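Local coordinates for protein catalase A (Saccharomyces cerevisiae, PDB 1A4E) that breaks down hydrogen peroxide to water and oxygen with a heme cofactor, probably protecting cells from peroxide made by peroxisomal oxidases, at residues B[131-145]-B[166-179]. Residues are numbered along the deposited sequence; the frame is centred on the assembly and turned at random.
Sequences TPVFFIRDPSKFPHF and FLTTPENQVAIHQV. With HEM (protoporphyrin IX containing Fe), chain I.
In Gln178, CG anti to the backbone N (chi1 180°) puts that methylene over the Phe135 ring, and the bend at chi2 (55°) turns the amide to Thr131. CG lies 3.4 Å from the Phe135 ring centroid, almost on the ring normal, a CH-pi contact, while Phe145 CZ covers the opposite face. At the amide end, Gln178 NE2 donates to Thr131 OG1 at 2.8 Å, nearly straight (168°) and in the amide plane. A water bridges the backbones at Phe134 O, Val174 O and Gln178 N.

At the other end, the bent Lys141 chain passes its CG along the edge of Phe166 and brings NZ to Asn172 OD1 at 2.7 Å, in the carbonyl plane. The same amide is fixed from its other side, since Asn172 ND2 donates to Phe166 O at 2.9 Å. Phe166 is held between Asn172 ND2 over one face and Phe145 CA over the other, 4.2 Å from its centroid. Val174 CG2 lies over one face of the Arg137 guanidinium, 3.8 Å from CZ; that group forms salt bridges with Asp281 and Asp428 and donates from NH2 to Ala421 O.

Away from this interface, Phe142 lays its ring flat on pyrrole B of the heme, with CE2 3.5 Å from HEM C2B. A serine here would probably leave that pyrrole without its aromatic cover and Phe45 of a neighbouring subunit without its edge-to-face partner. The contact joins the loop and helix 141-149, which carry Phe134 and Phe142, to the ends of helices 160-168 and 176-182; both phenylalanines line the azide-occupied pocket they share with the active-site residues His56 and Asn129, the distal heme site of catalases.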
ATOM      1  N   THR B 131       1.021  12.804  31.595  1.00 27.60           N
ATOM      2  CA  THR B 131      -0.032  13.407  32.384  1.00 28.37           C
ATOM      3  C   THR B 131      -0.874  12.309  33.032  1.00 28.84           C
ATOM      4  O   THR B 131      -1.022  11.241  32.440  1.00 30.36           O
ATOM      5  CB  THR B 131      -0.852  14.329  31.446  1.00 27.92           C
ATOM      6  OG1 THR B 131      -1.964  14.750  32.223  1.00 31.31           O
ATOM      7  CG2 THR B 131      -1.298  13.692  30.137  1.00 24.73           C
ATOM      8  N   PRO B 132      -1.395  12.486  34.260  1.00 29.13           N
ATOM      9  CA  PRO B 132      -2.238  11.522  34.969  1.00 27.37           C
ATOM     10  C   PRO B 132      -3.581  11.228  34.313  1.00 26.15           C
ATOM     11  O   PRO B 132      -4.162  10.155  34.493  1.00 25.48           O
ATOM     12  CB  PRO B 132      -2.427  12.107  36.342  1.00 26.77           C
ATOM     13  CG  PRO B 132      -1.367  13.155  36.482  1.00 30.99           C
ATOM     14  CD  PRO B 132      -1.239  13.687  35.074  1.00 29.78           C
ATOM     15  N   VAL B 133      -4.099  12.230  33.588  1.00 24.32           N
ATOM     16  CA  VAL B 133      -5.404  12.139  32.943  1.00 24.82           C
ATOM     17  C   VAL B 133      -5.335  12.410  31.441  1.00 26.08           C
ATOM     18  O   VAL B 133      -4.245  12.503  30.874  1.00 27.00           O
ATOM     19  CB  VAL B 133      -6.384  13.144  33.633  1.00 23.25           C
ATOM     20  CG1 VAL B 133      -6.597  12.730  35.077  1.00 22.13           C
ATOM     21  CG2 VAL B 133      -5.832  14.551  33.616  1.00 20.89           C
ATOM     22  N   PHE B 134      -6.489  12.501  30.771  1.00 26.19           N
ATOM     23  CA  PHE B 134      -6.539  12.890  29.375  1.00 26.09           C
ATOM     24  C   PHE B 134      -7.802  13.713  29.134  1.00 26.39           C
ATOM     25  O   PHE B 134      -8.643  13.902  30.014  1.00 27.61           O
ATOM     26  CB  PHE B 134      -6.509  11.629  28.508  1.00 29.37           C
ATOM     27  CG  PHE B 134      -6.126  11.829  27.042  1.00 28.45           C
ATOM     28  CD1 PHE B 134      -4.876  12.367  26.699  1.00 26.94           C
ATOM     29  CD2 PHE B 134      -7.040  11.474  26.041  1.00 28.35           C
ATOM     30  CE1 PHE B 134      -4.550  12.549  25.352  1.00 26.74           C
ATOM     31  CE2 PHE B 134      -6.703  11.661  24.700  1.00 27.81           C
ATOM     32  CZ  PHE B 134      -5.461  12.199  24.355  1.00 28.09           C
ATOM     33  N   PHE B 135      -7.918  14.248  27.921  1.00 27.06           N
ATOM     34  CA  PHE B 135      -8.998  15.130  27.512  1.00 23.84           C
ATOM     35  C   PHE B 135     -10.376  14.511  27.370  1.00 25.83           C
ATOM     36  O   PHE B 135     -11.379  15.222  27.448  1.00 28.51           O
ATOM     37  CB  PHE B 135      -8.642  15.770  26.178  1.00 22.34           C
ATOM     38  CG  PHE B 135      -7.308  16.506  26.146  1.00 21.56           C
ATOM     39  CD1 PHE B 135      -6.132  15.804  25.861  1.00 21.67           C
ATOM     40  CD2 PHE B 135      -7.266  17.887  26.359  1.00 23.18           C
ATOM     41  CE1 PHE B 135      -4.914  16.485  25.781  1.00 23.20           C
ATOM     42  CE2 PHE B 135      -6.048  18.562  26.279  1.00 23.40           C
ATOM     43  CZ  PHE B 135      -4.875  17.861  25.989  1.00 24.55           C
ATOM     44  N   ILE B 136     -10.478  13.198  27.146  1.00 23.53           N
ATOM     45  CA  ILE B 136     -11.767  12.581  26.874  1.00 21.69           C
ATOM     46  C   ILE B 136     -12.010  11.315  27.683  1.00 24.29           C
ATOM     47  O   ILE B 136     -11.086  10.686  28.195  1.00 28.39           O
ATOM     48  CB  ILE B 136     -11.905  12.228  25.346  1.00 22.24           C
ATOM     49  CG1 ILE B 136     -10.745  11.338  24.910  1.00 20.06           C
ATOM     50  CG2 ILE B 136     -11.961  13.502  24.504  1.00 16.63           C
ATOM     51  CD1 ILE B 136     -10.918  10.730  23.511  1.00 21.51           C
ATOM     52  N   ARG B 137     -13.286  10.951  27.817  1.00 26.65           N
ATOM     53  CA  ARG B 137     -13.691   9.696  28.435  1.00 29.00           C
ATOM     54  C   ARG B 137     -14.671   8.953  27.516  1.00 29.00           C
ATOM     55  O   ARG B 137     -15.216   7.906  27.868  1.00 31.21           O
ATOM     56  CB  ARG B 137     -14.319   9.974  29.819  1.00 27.32           C
ATOM     57  CG  ARG B 137     -15.585  10.812  29.889  1.00 27.75           C
ATOM     58  CD  ARG B 137     -15.978  10.899  31.351  1.00 28.75           C
ATOM     59  NE  ARG B 137     -17.259  11.559  31.517  1.00 33.30           N
ATOM     60  CZ  ARG B 137     -17.723  11.984  32.698  1.00 34.11           C
ATOM     61  NH1 ARG B 137     -17.044  11.834  33.829  1.00 32.89           N
ATOM     62  NH2 ARG B 137     -18.895  12.604  32.739  1.00 34.20           N
ATOM     63  N   ASP B 138     -14.886   9.492  26.306  1.00 28.54           N
ATOM     64  CA  ASP B 138     -15.650   8.843  25.249  1.00 30.86           C
ATOM     65  C   ASP B 138     -14.721   8.585  24.071  1.00 31.52           C
ATOM     66  O   ASP B 138     -14.140   9.531  23.530  1.00 29.38           O
ATOM     67  CB  ASP B 138     -16.785   9.705  24.738  1.00 30.56           C
ATOM     68  CG  ASP B 138     -17.983   9.704  25.658  1.00 34.60           C
ATOM     69  OD1 ASP B 138     -18.659   8.685  25.750  1.00 35.04           O
ATOM     70  OD2 ASP B 138     -18.244  10.726  26.281  1.00 35.16           O
ATOM     71  N   PRO B 139     -14.543   7.331  23.636  1.00 29.47           N
ATOM     72  CA  PRO B 139     -13.623   6.970  22.555  1.00 28.36           C
ATOM     73  C   PRO B 139     -13.939   7.580  21.191  1.00 28.04           C
ATOM     74  O   PRO B 139     -13.043   7.897  20.407  1.00 28.49           O
ATOM     75  CB  PRO B 139     -13.657   5.460  22.577  1.00 26.71           C
ATOM     76  CG  PRO B 139     -15.040   5.124  23.088  1.00 27.63           C
ATOM     77  CD  PRO B 139     -15.220   6.161  24.187  1.00 27.83           C
ATOM     78  N   SER B 140     -15.234   7.792  20.937  1.00 26.84           N
ATOM     79  CA  SER B 140     -15.727   8.374  19.694  1.00 27.86           C
ATOM     80  C   SER B 140     -15.343   9.831  19.491  1.00 27.73           C
ATOM     81  O   SER B 140     -15.299  10.354  18.379  1.00 28.70           O
ATOM     82  CB  SER B 140     -17.229   8.253  19.666  1.00 27.09           C
ATOM     83  OG  SER B 140     -17.741   8.821  20.858  1.00 28.73           O
ATOM     84  N   LYS B 141     -15.067  10.476  20.618  1.00 29.71           N
ATOM     85  CA  LYS B 141     -14.673  11.868  20.662  1.00 29.32           C
ATOM     86  C   LYS B 141     -13.238  12.028  20.152  1.00 29.73           C
ATOM     87  O   LYS B 141     -12.860  13.138  19.777  1.00 30.17           O
ATOM     88  CB  LYS B 141     -14.785  12.326  22.111  1.00 33.65           C
ATOM     89  CG  LYS B 141     -15.494  13.619  22.444  1.00 37.05           C
ATOM     90  CD  LYS B 141     -16.992  13.475  22.436  1.00 36.69           C
ATOM     91  CE  LYS B 141     -17.642  13.075  23.748  1.00 34.87           C
ATOM     92  NZ  LYS B 141     -18.121  14.232  24.485  1.00 28.73           N
ATOM     93  N   PHE B 142     -12.424  10.949  20.106  1.00 29.23           N
ATOM     94  CA  PHE B 142     -11.011  11.047  19.752  1.00 27.63           C
ATOM     95  C   PHE B 142     -10.664  11.568  18.364  1.00 28.00           C
ATOM     96  O   PHE B 142      -9.826  12.472  18.350  1.00 27.85           O
ATOM     97  CB  PHE B 142     -10.317   9.688  19.935  1.00 26.79           C
ATOM     98  CG  PHE B 142      -8.795   9.763  19.818  1.00 27.92           C
ATOM     99  CD1 PHE B 142      -8.039  10.338  20.847  1.00 25.47           C
ATOM    100  CD2 PHE B 142      -8.157   9.260  18.680  1.00 25.90           C
ATOM    101  CE1 PHE B 142      -6.651  10.409  20.736  1.00 23.95           C
ATOM    102  CE2 PHE B 142      -6.769   9.336  18.581  1.00 25.22           C
ATOM    103  CZ  PHE B 142      -6.015   9.907  19.603  1.00 23.25           C
ATOM    104  N   PRO B 143     -11.189  11.115  17.201  1.00 26.55           N
ATOM    105  CA  PRO B 143     -10.903  11.711  15.892  1.00 25.89           C
ATOM    106  C   PRO B 143     -11.193  13.210  15.851  1.00 27.51           C
ATOM    107  O   PRO B 143     -10.393  13.986  15.336  1.00 29.58           O
ATOM    108  CB  PRO B 143     -11.757  10.924  14.920  1.00 23.26           C
ATOM    109  CG  PRO B 143     -11.855   9.578  15.586  1.00 23.69           C
ATOM    110  CD  PRO B 143     -12.086   9.970  17.039  1.00 24.30           C
ATOM    111  N   HIS B 144     -12.311  13.604  16.483  1.00 26.90           N
ATOM    112  CA  HIS B 144     -12.764  14.989  16.559  1.00 24.23           C
ATOM    113  C   HIS B 144     -11.792  15.860  17.325  1.00 24.54           C
ATOM    114  O   HIS B 144     -11.433  16.946  16.871  1.00 28.75           O
ATOM    115  CB  HIS B 144     -14.104  15.075  17.254  1.00 23.91           C
ATOM    116  CG  HIS B 144     -15.249  14.406  16.525  1.00 25.87           C
ATOM    117  ND1 HIS B 144     -16.258  14.996  15.900  1.00 30.89           N
ATOM    118  CD2 HIS B 144     -15.426  13.051  16.425  1.00 26.21           C
ATOM    119  CE1 HIS B 144     -17.046  14.062  15.426  1.00 29.83           C
ATOM    120  NE2 HIS B 144     -16.533  12.898  15.750  1.00 30.66           N
ATOM    121  N   PHE B 145     -11.352  15.358  18.483  1.00 23.54           N
ATOM    122  CA  PHE B 145     -10.427  16.079  19.331  1.00 24.58           C
ATOM    123  C   PHE B 145      -9.064  16.267  18.667  1.00 27.00           C
ATOM    124  O   PHE B 145      -8.545  17.381  18.672  1.00 28.53           O
ATOM    125  CB  PHE B 145     -10.292  15.321  20.662  1.00 20.93           C
ATOM    126  CG  PHE B 145      -9.137  15.849  21.503  1.00 22.73           C
ATOM    127  CD1 PHE B 145      -9.188  17.141  22.038  1.00 22.11           C
ATOM    128  CD2 PHE B 145      -7.987  15.064  21.655  1.00 22.00           C
ATOM    129  CE1 PHE B 145      -8.077  17.649  22.713  1.00 23.01           C
ATOM    130  CE2 PHE B 145      -6.883  15.582  22.329  1.00 19.40           C
ATOM    131  CZ  PHE B 145      -6.929  16.869  22.852  1.00 20.57           C
ATOM    132  N   PHE B 166     -14.037  22.973  20.652  1.00 28.49           N
ATOM    133  CA  PHE B 166     -14.268  21.600  21.052  1.00 29.16           C
ATOM    134  C   PHE B 166     -14.264  21.492  22.577  1.00 31.40           C
ATOM    135  O   PHE B 166     -15.175  20.904  23.160  1.00 31.37           O
ATOM    136  CB  PHE B 166     -13.185  20.679  20.468  1.00 26.72           C
ATOM    137  CG  PHE B 166     -13.388  19.225  20.876  1.00 27.67           C
ATOM    138  CD1 PHE B 166     -14.265  18.414  20.145  1.00 27.22           C
ATOM    139  CD2 PHE B 166     -12.731  18.714  22.010  1.00 25.53           C
ATOM    140  CE1 PHE B 166     -14.487  17.095  20.557  1.00 28.89           C
ATOM    141  CE2 PHE B 166     -12.962  17.400  22.410  1.00 26.65           C
ATOM    142  CZ  PHE B 166     -13.838  16.592  21.685  1.00 26.84           C
ATOM    143  N   LEU B 167     -13.246  22.066  23.232  1.00 31.94           N
ATOM    144  CA  LEU B 167     -13.100  21.957  24.678  1.00 31.56           C
ATOM    145  C   LEU B 167     -14.178  22.635  25.510  1.00 30.88           C
ATOM    146  O   LEU B 167     -14.554  22.111  26.552  1.00 31.33           O
ATOM    147  CB  LEU B 167     -11.731  22.502  25.067  1.00 29.16           C
ATOM    148  CG  LEU B 167     -10.530  21.725  24.512  1.00 29.51           C
ATOM    149  CD1 LEU B 167      -9.243  22.458  24.852  1.00 26.76           C
ATOM    150  CD2 LEU B 167     -10.525  20.315  25.082  1.00 26.46           C
ATOM    151  N   THR B 168     -14.716  23.766  25.053  1.00 31.55           N
ATOM    152  CA  THR B 168     -15.762  24.468  25.780  1.00 33.46           C
ATOM    153  C   THR B 168     -17.170  23.961  25.477  1.00 35.25           C
ATOM    154  O   THR B 168     -18.120  24.419  26.116  1.00 36.30           O
ATOM    155  CB  THR B 168     -15.700  25.990  25.484  1.00 33.97           C
ATOM    156  OG1 THR B 168     -15.932  26.190  24.087  1.00 34.91           O
ATOM    157  CG2 THR B 168     -14.370  26.581  25.933  1.00 32.67           C
ATOM    158  N   THR B 169     -17.354  23.039  24.509  1.00 35.50           N
ATOM    159  CA  THR B 169     -18.672  22.457  24.223  1.00 33.78           C
ATOM    160  C   THR B 169     -19.103  21.710  25.480  1.00 37.04           C
ATOM    161  O   THR B 169     -18.289  20.947  26.001  1.00 37.32           O
ATOM    162  CB  THR B 169     -18.588  21.474  23.036  1.00 31.67           C
ATOM    163  OG1 THR B 169     -18.201  22.266  21.939  1.00 31.35           O
ATOM    164  CG2 THR B 169     -19.885  20.781  22.665  1.00 28.07           C
ATOM    165  N   PRO B 170     -20.307  21.933  26.040  1.00 39.18           N
ATOM    166  CA  PRO B 170     -20.691  21.513  27.388  1.00 39.21           C
ATOM    167  C   PRO B 170     -20.424  20.060  27.731  1.00 38.44           C
ATOM    168  O   PRO B 170     -19.856  19.777  28.784  1.00 40.31           O
ATOM    169  CB  PRO B 170     -22.154  21.886  27.477  1.00 38.71           C
ATOM    170  CG  PRO B 170     -22.178  23.155  26.655  1.00 39.62           C
ATOM    171  CD  PRO B 170     -21.373  22.731  25.440  1.00 38.58           C
ATOM    172  N   GLU B 171     -20.756  19.152  26.805  1.00 37.61           N
ATOM    173  CA  GLU B 171     -20.535  17.721  26.997  1.00 37.83           C
ATOM    174  C   GLU B 171     -19.082  17.269  26.869  1.00 34.28           C
ATOM    175  O   GLU B 171     -18.761  16.132  27.194  1.00 35.71           O
ATOM    176  CB  GLU B 171     -21.389  16.904  26.009  1.00 39.49           C
ATOM    177  CG  GLU B 171     -21.371  17.270  24.525  1.00 49.10           C
ATOM    178  CD  GLU B 171     -22.341  18.364  24.058  1.00 55.32           C
ATOM    179  OE1 GLU B 171     -22.938  19.080  24.872  1.00 55.09           O
ATOM    180  OE2 GLU B 171     -22.497  18.496  22.844  1.00 57.77           O
ATOM    181  N   ASN B 172     -18.191  18.152  26.418  1.00 30.94           N
ATOM    182  CA  ASN B 172     -16.770  17.869  26.304  1.00 31.26           C
ATOM    183  C   ASN B 172     -15.965  18.519  27.420  1.00 32.45           C
ATOM    184  O   ASN B 172     -14.783  18.200  27.571  1.00 32.98           O
ATOM    185  CB  ASN B 172     -16.213  18.381  24.985  1.00 28.52           C
ATOM    186  CG  ASN B 172     -16.899  17.832  23.752  1.00 30.19           C
ATOM    187  OD1 ASN B 172     -17.486  16.756  23.748  1.00 30.87           O
ATOM    188  ND2 ASN B 172     -16.844  18.573  22.655  1.00 29.53           N
ATOM    189  N   GLN B 173     -16.556  19.381  28.260  1.00 32.24           N
ATOM    190  CA  GLN B 173     -15.891  20.178  29.300  1.00 31.28           C
ATOM    191  C   GLN B 173     -15.284  19.254  30.360  1.00 28.67           C
ATOM    192  O   GLN B 173     -14.508  19.807  31.222  1.00 27.48           O
ATOM    193  CB  GLN B 173     -16.900  21.112  29.968  1.00 34.23           C
ATOM    194  CG  GLN B 173     -17.552  22.087  28.988  1.00 35.79           C
ATOM    195  CD  GLN B 173     -18.568  23.015  29.655  1.00 41.32           C
ATOM    196  OE1 GLN B 173     -18.790  22.919  30.860  1.00 42.98           O
ATOM    197  NE2 GLN B 173     -19.208  23.918  28.936  1.00 20.00           N
ATOM    198  N   VAL B 174     -15.508  17.960  30.408  1.00 28.67           N
ATOM    199  CA  VAL B 174     -14.837  17.013  31.299  1.00 29.65           C
ATOM    200  C   VAL B 174     -13.325  16.974  31.007  1.00 28.77           C
ATOM    201  O   VAL B 174     -12.536  16.399  31.749  1.00 29.19           O
ATOM    202  CB  VAL B 174     -15.546  15.610  31.121  1.00 30.59           C
ATOM    203  CG1 VAL B 174     -15.250  14.970  29.783  1.00 28.48           C
ATOM    204  CG2 VAL B 174     -15.097  14.702  32.243  1.00 32.00           C
ATOM    205  N   ALA B 175     -12.897  17.635  29.919  1.00 29.41           N
ATOM    206  CA  ALA B 175     -11.501  17.809  29.554  1.00 28.66           C
ATOM    207  C   ALA B 175     -10.745  18.802  30.430  1.00 28.45           C
ATOM    208  O   ALA B 175      -9.519  18.830  30.376  1.00 29.48           O
ATOM    209  CB  ALA B 175     -11.406  18.304  28.124  1.00 26.16           C
ATOM    210  N   ILE B 176     -11.456  19.586  31.257  1.00 29.33           N
ATOM    211  CA  ILE B 176     -10.896  20.682  32.046  1.00 29.51           C
ATOM    212  C   ILE B 176      -9.750  20.308  32.992  1.00 30.58           C
ATOM    213  O   ILE B 176      -8.805  21.096  33.098  1.00 32.42           O
ATOM    214  CB  ILE B 176     -12.154  21.354  32.753  1.00 29.92           C
ATOM    215  CG1 ILE B 176     -11.951  22.870  32.753  1.00 28.88           C
ATOM    216  CG2 ILE B 176     -12.423  20.789  34.141  1.00 24.80           C
ATOM    217  CD1 ILE B 176     -10.724  23.529  33.383  1.00 26.67           C
ATOM    218  N   HIS B 177      -9.748  19.122  33.632  1.00 28.56           N
ATOM    219  CA  HIS B 177      -8.645  18.692  34.493  1.00 27.34           C
ATOM    220  C   HIS B 177      -7.378  18.602  33.645  1.00 30.66           C
ATOM    221  O   HIS B 177      -6.323  19.105  34.038  1.00 32.89           O
ATOM    222  CB  HIS B 177      -8.998  17.332  35.104  1.00 25.10           C
ATOM    223  CG  HIS B 177      -8.085  16.785  36.201  1.00 25.66           C
ATOM    224  ND1 HIS B 177      -8.230  15.611  36.806  1.00 23.79           N
ATOM    225  CD2 HIS B 177      -6.967  17.383  36.729  1.00 23.54           C
ATOM    226  CE1 HIS B 177      -7.254  15.473  37.662  1.00 24.40           C
ATOM    227  NE2 HIS B 177      -6.500  16.543  37.612  1.00 27.10           N
ATOM    228  N   GLN B 178      -7.511  18.016  32.445  1.00 30.22           N
ATOM    229  CA  GLN B 178      -6.397  17.904  31.529  1.00 30.63           C
ATOM    230  C   GLN B 178      -5.970  19.243  30.944  1.00 30.81           C
ATOM    231  O   GLN B 178      -4.764  19.463  30.814  1.00 31.08           O
ATOM    232  CB  GLN B 178      -6.752  16.951  30.393  1.00 30.72           C
ATOM    233  CG  GLN B 178      -5.641  16.770  29.372  1.00 27.83           C
ATOM    234  CD  GLN B 178      -4.288  16.334  29.893  1.00 29.96           C
ATOM    235  OE1 GLN B 178      -3.233  16.734  29.403  1.00 32.26           O
ATOM    236  NE2 GLN B 178      -4.279  15.475  30.895  1.00 32.24           N
ATOM    237  N   VAL B 179      -6.912  20.142  30.609  1.00 29.40           N
ATOM    238  CA  VAL B 179      -6.561  21.443  30.049  1.00 27.79           C
ATOM    239  C   VAL B 179      -5.757  22.248  31.065  1.00 30.71           C
ATOM    240  O   VAL B 179      -4.823  22.951  30.680  1.00 33.06           O
ATOM    241  CB  VAL B 179      -7.858  22.166  29.639  1.00 25.67           C
ATOM    242  CG1 VAL B 179      -7.583  23.577  29.153  1.00 25.15           C
ATOM    243  CG2 VAL B 179      -8.496  21.395  28.494  1.00 26.87           C
TER
HETATM  244  CHA HEM I 503      -0.241   6.974  19.676  1.00 19.73           C
HETATM  245  CHB HEM I 503      -4.940   6.147  19.185  1.00 23.08           C
HETATM  246  CHC HEM I 503      -5.664   7.764  23.632  1.00 22.82           C
HETATM  247  CHD HEM I 503      -0.921   7.575  24.409  1.00 22.32           C
HETATM  248  C1A HEM I 503      -1.481   6.763  19.101  1.00 21.81           C
HETATM  249  C2A HEM I 503      -1.673   6.217  17.771  1.00 23.86           C
HETATM  250  C3A HEM I 503      -2.987   5.900  17.664  1.00 24.23           C
HETATM  251  C4A HEM I 503      -3.601   6.287  18.911  1.00 24.64           C
HETATM  252  CMA HEM I 503      -3.690   5.202  16.509  1.00 18.86           C
HETATM  253  CAA HEM I 503      -0.591   5.970  16.736  1.00 21.71           C
HETATM  254  CBA HEM I 503      -0.249   4.497  16.726  1.00 26.71           C
HETATM  255  CGA HEM I 503       0.806   4.094  15.720  1.00 25.96           C
HETATM  256  O1A HEM I 503       0.724   4.450  14.547  1.00 23.24           O
HETATM  257  O2A HEM I 503       1.717   3.391  16.128  1.00 25.56           O
HETATM  258  C1B HEM I 503      -5.547   6.492  20.373  1.00 24.72           C
HETATM  259  C2B HEM I 503      -6.972   6.438  20.590  1.00 24.26           C
HETATM  260  C3B HEM I 503      -7.207   7.000  21.824  1.00 25.35           C
HETATM  261  C4B HEM I 503      -5.892   7.357  22.337  1.00 22.07           C
HETATM  262  CMB HEM I 503      -7.955   5.870  19.571  1.00 21.13           C
HETATM  263  CAB HEM I 503      -8.407   7.228  22.508  1.00 24.06           C
HETATM  264  CBB HEM I 503      -9.741   6.686  22.201  1.00 19.20           C
HETATM  265  C1C HEM I 503      -4.432   7.828  24.250  1.00 23.54           C
HETATM  266  C2C HEM I 503      -4.255   7.946  25.679  1.00 25.62           C
HETATM  267  C3C HEM I 503      -2.917   7.827  25.919  1.00 24.85           C
HETATM  268  C4C HEM I 503      -2.288   7.650  24.624  1.00 24.42           C
HETATM  269  CMC HEM I 503      -5.392   8.112  26.685  1.00 22.45           C
HETATM  270  CAC HEM I 503      -2.263   7.811  27.142  1.00 21.23           C
HETATM  271  CBC HEM I 503      -2.540   6.839  28.178  1.00 21.98           C
HETATM  272  C1D HEM I 503      -0.316   7.415  23.176  1.00 20.59           C
HETATM  273  C2D HEM I 503       1.109   7.367  22.966  1.00 20.58           C
HETATM  274  C3D HEM I 503       1.292   7.228  21.635  1.00 21.91           C
HETATM  275  C4D HEM I 503      -0.012   7.177  21.029  1.00 20.82           C
HETATM  276  CMD HEM I 503       2.199   7.432  24.027  1.00 18.73           C
HETATM  277  CAD HEM I 503       2.621   7.190  20.906  1.00 19.85           C
HETATM  278  CBD HEM I 503       3.216   5.809  20.751  1.00 19.80           C
HETATM  279  CGD HEM I 503       4.568   5.901  20.067  1.00 25.52           C
HETATM  280  O1D HEM I 503       5.463   6.540  20.602  1.00 28.56           O
HETATM  281  O2D HEM I 503       4.737   5.348  18.987  1.00 25.20           O
HETATM  282  NA  HEM I 503      -2.671   6.776  19.805  1.00 23.44           N
HETATM  283  NB  HEM I 503      -4.886   7.030  21.452  1.00 23.35           N
HETATM  284  NC  HEM I 503      -3.230   7.601  23.612  1.00 24.80           N
HETATM  285  ND  HEM I 503      -1.002   7.283  21.984  1.00 20.60           N
HETATM  286 FE   HEM I 503      -2.944   7.215  21.703  1.00 20.84          FE
HETATM  287  O   HOH W   1      -9.655  15.890  31.881  1.00 20.77           O
HETATM  288  O   HOH W   2     -14.039  15.679  26.324  1.00 34.71           O
HETATM  289  O   HOH W   3     -17.880  13.397  27.374  1.00 35.20           O